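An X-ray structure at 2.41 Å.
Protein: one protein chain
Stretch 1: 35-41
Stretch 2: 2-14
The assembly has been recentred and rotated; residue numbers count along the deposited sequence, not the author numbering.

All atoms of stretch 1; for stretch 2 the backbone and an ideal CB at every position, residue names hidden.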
# COMPACT_ATOMS: atom_id res chain seq x y z
N ASP A 35 -14.68 0.69 0.60
CA ASP A 35 -13.78 -0.00 -0.31
C ASP A 35 -12.35 -0.07 0.21
O ASP A 35 -11.94 0.76 1.03
CB ASP A 35 -13.75 0.68 -1.67
CG ASP A 35 -15.00 0.40 -2.49
OD1 ASP A 35 -15.63 -0.67 -2.28
OD2 ASP A 35 -15.33 1.25 -3.36
N VAL A 36 -11.61 -1.06 -0.31
CA VAL A 36 -10.19 -1.31 -0.00
C VAL A 36 -9.31 -1.12 -1.24
O VAL A 36 -9.57 -1.75 -2.27
CB VAL A 36 -9.97 -2.78 0.48
CG1 VAL A 36 -8.52 -3.01 0.91
CG2 VAL A 36 -10.96 -3.15 1.63
N ILE A 37 -8.29 -0.24 -1.14
CA ILE A 37 -7.25 -0.09 -2.15
C ILE A 37 -5.82 -0.16 -1.55
O ILE A 37 -5.53 0.41 -0.48
CB ILE A 37 -7.41 1.21 -3.02
CG1 ILE A 37 -7.72 2.42 -2.13
CG2 ILE A 37 -8.57 1.05 -4.06
CD1 ILE A 37 -9.22 2.83 -2.09
N ARG A 38 -4.96 -0.88 -2.26
CA ARG A 38 -3.62 -1.26 -1.83
C ARG A 38 -2.70 -0.97 -2.98
O ARG A 38 -3.12 -0.99 -4.11
CB ARG A 38 -3.61 -2.76 -1.54
CG ARG A 38 -4.49 -3.25 -0.39
CD ARG A 38 -4.27 -4.77 -0.29
NE ARG A 38 -4.88 -5.38 0.88
CZ ARG A 38 -5.72 -6.43 0.84
NH1 ARG A 38 -6.04 -7.00 -0.32
NH2 ARG A 38 -6.21 -6.94 1.97
N GLY A 39 -1.44 -0.66 -2.70
CA GLY A 39 -0.43 -0.49 -3.74
C GLY A 39 0.87 0.07 -3.20
O GLY A 39 1.07 0.15 -1.98
N CYS A 40 1.77 0.44 -4.11
CA CYS A 40 3.10 0.94 -3.76
C CYS A 40 3.02 2.41 -3.46
O CYS A 40 2.13 3.10 -3.96
CB CYS A 40 4.11 0.69 -4.89
SG CYS A 40 4.39 -1.04 -5.05
N ILE A 41 3.96 2.91 -2.67
CA ILE A 41 3.97 4.32 -2.30
C ILE A 41 5.37 4.81 -1.89
O ILE A 41 6.23 4.01 -1.58
CB ILE A 41 2.95 4.59 -1.17
CG1 ILE A 41 1.87 5.58 -1.62
CG2 ILE A 41 3.65 5.05 0.09
CD1 ILE A 41 2.35 6.64 -2.58
N UNK A 2 8.02 -5.10 -3.11
CA UNK A 2 6.78 -5.77 -3.54
C UNK A 2 5.60 -5.37 -2.64
O UNK A 2 5.76 -5.26 -1.42
CB UNK A 2 6.96 -7.29 -3.52
N UNK A 3 4.43 -5.15 -3.22
CA UNK A 3 3.26 -4.76 -2.41
C UNK A 3 2.00 -5.41 -2.90
O UNK A 3 1.87 -5.62 -4.10
CB UNK A 3 3.08 -3.24 -2.41
N UNK A 4 1.05 -5.68 -1.98
CA UNK A 4 -0.29 -6.12 -2.39
C UNK A 4 -0.98 -4.99 -3.18
O UNK A 4 -0.84 -3.79 -2.86
CB UNK A 4 -1.13 -6.52 -1.17
N UNK A 5 -1.75 -5.39 -4.18
CA UNK A 5 -2.05 -4.59 -5.34
C UNK A 5 -3.54 -4.37 -5.60
O UNK A 5 -3.91 -3.48 -6.39
CB UNK A 5 -1.41 -5.24 -6.57
N UNK A 6 -4.36 -5.20 -4.98
CA UNK A 6 -5.76 -5.36 -5.35
C UNK A 6 -6.55 -5.54 -4.06
O UNK A 6 -5.95 -5.71 -2.99
CB UNK A 6 -5.96 -6.54 -6.30
N UNK A 7 -7.90 -5.53 -4.14
CA UNK A 7 -8.59 -5.89 -2.89
C UNK A 7 -8.42 -7.38 -2.54
O UNK A 7 -8.85 -7.84 -1.48
CB UNK A 7 -10.08 -5.56 -3.00
N UNK A 8 -7.80 -8.14 -3.43
CA UNK A 8 -7.66 -9.57 -3.19
C UNK A 8 -6.38 -9.87 -2.38
O UNK A 8 -5.46 -9.06 -2.38
CB UNK A 8 -7.64 -10.33 -4.52
N UNK A 9 -6.34 -11.04 -1.69
CA UNK A 9 -5.36 -11.43 -0.64
C UNK A 9 -3.88 -11.71 -0.98
O UNK A 9 -3.01 -11.70 -0.05
CB UNK A 9 -5.90 -12.70 0.02
N UNK A 10 -3.57 -12.01 -2.25
CA UNK A 10 -2.19 -12.43 -2.56
C UNK A 10 -1.55 -11.67 -3.69
O UNK A 10 -0.32 -11.56 -3.73
CB UNK A 10 -2.17 -13.92 -2.90
N UNK A 11 -2.37 -11.17 -4.61
CA UNK A 11 -1.87 -10.45 -5.78
C UNK A 11 -0.98 -9.27 -5.42
O UNK A 11 -1.23 -8.57 -4.46
CB UNK A 11 -3.05 -9.96 -6.63
N UNK A 12 0.10 -9.09 -6.18
CA UNK A 12 1.08 -8.03 -5.94
C UNK A 12 1.69 -7.49 -7.23
O UNK A 12 1.55 -8.10 -8.28
CB UNK A 12 2.19 -8.55 -5.03
N UNK A 13 2.35 -6.33 -7.14
CA UNK A 13 3.30 -5.89 -8.17
C UNK A 13 4.61 -5.56 -7.47
O UNK A 13 4.65 -5.37 -6.23
CB UNK A 13 2.77 -4.69 -8.95
N UNK A 14 5.66 -5.50 -8.29
CA UNK A 14 6.90 -4.85 -7.89
C UNK A 14 6.75 -3.35 -8.17
O UNK A 14 6.18 -2.94 -9.18
CB UNK A 14 8.10 -5.44 -8.63

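Position 2 begins a strand running nearly antiparallel to strand 37-41 (164°). Its CA-to-CB bond points away from stretch 1 and the ideal CB finds nothing nearby, so almost any side chain would do, a long polar one included. It is K2, with an extended chain.

At position 3 the bond turns toward stretch 1, and the ideal CB lies 3.7 Å from C40 SG. That leaves room for something small, such as alanine, serine or cysteine. The residue is C3, chi1 in m; its SG packs 3.5 Å from C40 SG, although each cysteine is covalently bonded elsewhere in the structure.

Position 4 points sideways, its ideal CB 3.7 Å from R38 CD. The aliphatic part of the arginine favours an apolar partner, and leucine, isoleucine, valine or methionine would all suit. L4 is deposited: its CD1 lies over one face of the guanidinium. L4 O approaches G39 N at 3.2 Å, but the angle is too poor for a hydrogen bond.

Position 5 points away, with phi/psi of -124/-17 as the chain leaves the strand. Many side chains would do, polar ones among them. The residue is N5, whose side-chain end comes back nearer to stretch 1.

Position 6 also points away, so its side chain is little constrained by stretch 1; what matters is its carbonyl, which accepts a hydrogen bond from R38 NH1 (NH1 to O of position 6, 3.0 Å). The residue is T6, and its OG1 accepts a hydrogen bond from the backbone N of position 8 (2.8 Å), bracing the turn.

Position 7 has phi near -70°, compatible with proline, and its ideal CB is 3.9 Å from V36 O. A compact apolar residue would fit, as would others. P7 places CG 3.5 Å from V36 O, while its own carbonyl O lies 3.2 Å from R38 NH1.

Positions 8 and 9 point away, leaving the side chain broadly free; phi of -69° at 9 again admits proline. They are L8, whose carbonyl O lies 3.0 Å from R38 NH1 at a poor angle for hydrogen bonding, and P9.

Positions 10, 11 and 12 have no contact with stretch 1, which therefore sets no preference: L10, I11 and Y12.

Position 13 points toward stretch 1, but its ideal CB meets nothing within 5.5 Å, which leaves the choice open; the extended backbone (-127/162) suits a beta-branched residue, among others. It is T13, whose backbone pairs with C3 (C3 N to T13 O, 3.0 Å). Position 14 points away and is T14.

Stretch 2 2-14: KCLNTPLPLIYTT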
# COMPACT_ATOMS: atom_id res chain seq x y z
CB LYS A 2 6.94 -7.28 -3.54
CG LYS A 2 7.91 -7.87 -4.62
CD LYS A 2 8.16 -9.35 -4.33
CE LYS A 2 9.21 -10.01 -5.26
NZ LYS A 2 9.31 -11.50 -5.03
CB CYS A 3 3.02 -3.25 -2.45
SG CYS A 3 4.28 -2.20 -1.72
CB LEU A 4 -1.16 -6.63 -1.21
CG LEU A 4 -0.71 -7.94 -0.49
CD1 LEU A 4 -1.84 -8.49 0.34
CD2 LEU A 4 -0.31 -9.01 -1.44
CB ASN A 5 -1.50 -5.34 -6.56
CG ASN A 5 -1.28 -4.42 -7.69
OD1 ASN A 5 -1.50 -3.23 -7.52
ND2 ASN A 5 -0.83 -4.91 -8.83
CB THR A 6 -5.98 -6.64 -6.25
OG1 THR A 6 -5.85 -7.82 -5.46
CG2 THR A 6 -5.03 -6.70 -7.40
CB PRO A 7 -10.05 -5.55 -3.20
CG PRO A 7 -9.96 -4.52 -4.32
CD PRO A 7 -8.84 -5.02 -5.15
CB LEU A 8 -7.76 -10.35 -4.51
CG LEU A 8 -9.13 -10.21 -5.21
CD1 LEU A 8 -9.02 -9.99 -6.70
CD2 LEU A 8 -10.04 -11.38 -4.94
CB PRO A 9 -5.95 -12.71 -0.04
CG PRO A 9 -6.91 -13.20 -1.08
CD PRO A 9 -7.47 -11.99 -1.74
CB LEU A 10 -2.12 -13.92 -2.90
CG LEU A 10 -2.41 -14.94 -1.80
CD1 LEU A 10 -2.69 -16.31 -2.44
CD2 LEU A 10 -1.27 -15.02 -0.79
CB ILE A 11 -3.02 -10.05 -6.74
CG1 ILE A 11 -3.82 -11.32 -7.08
CG2 ILE A 11 -2.47 -9.38 -8.00
CD1 ILE A 11 -5.31 -11.10 -7.23
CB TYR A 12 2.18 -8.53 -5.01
CG TYR A 12 3.10 -9.55 -5.65
CD1 TYR A 12 4.18 -9.15 -6.43
CD2 TYR A 12 2.87 -10.93 -5.49
CE1 TYR A 12 5.01 -10.06 -7.03
CE2 TYR A 12 3.71 -11.87 -6.10
CZ TYR A 12 4.77 -11.42 -6.87
OH TYR A 12 5.61 -12.32 -7.47
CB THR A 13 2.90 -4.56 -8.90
OG1 THR A 13 1.75 -3.98 -8.29
CG2 THR A 13 2.65 -4.78 -10.41
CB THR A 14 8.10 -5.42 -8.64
OG1 THR A 14 7.87 -6.82 -8.88
CG2 THR A 14 9.35 -5.26 -7.82
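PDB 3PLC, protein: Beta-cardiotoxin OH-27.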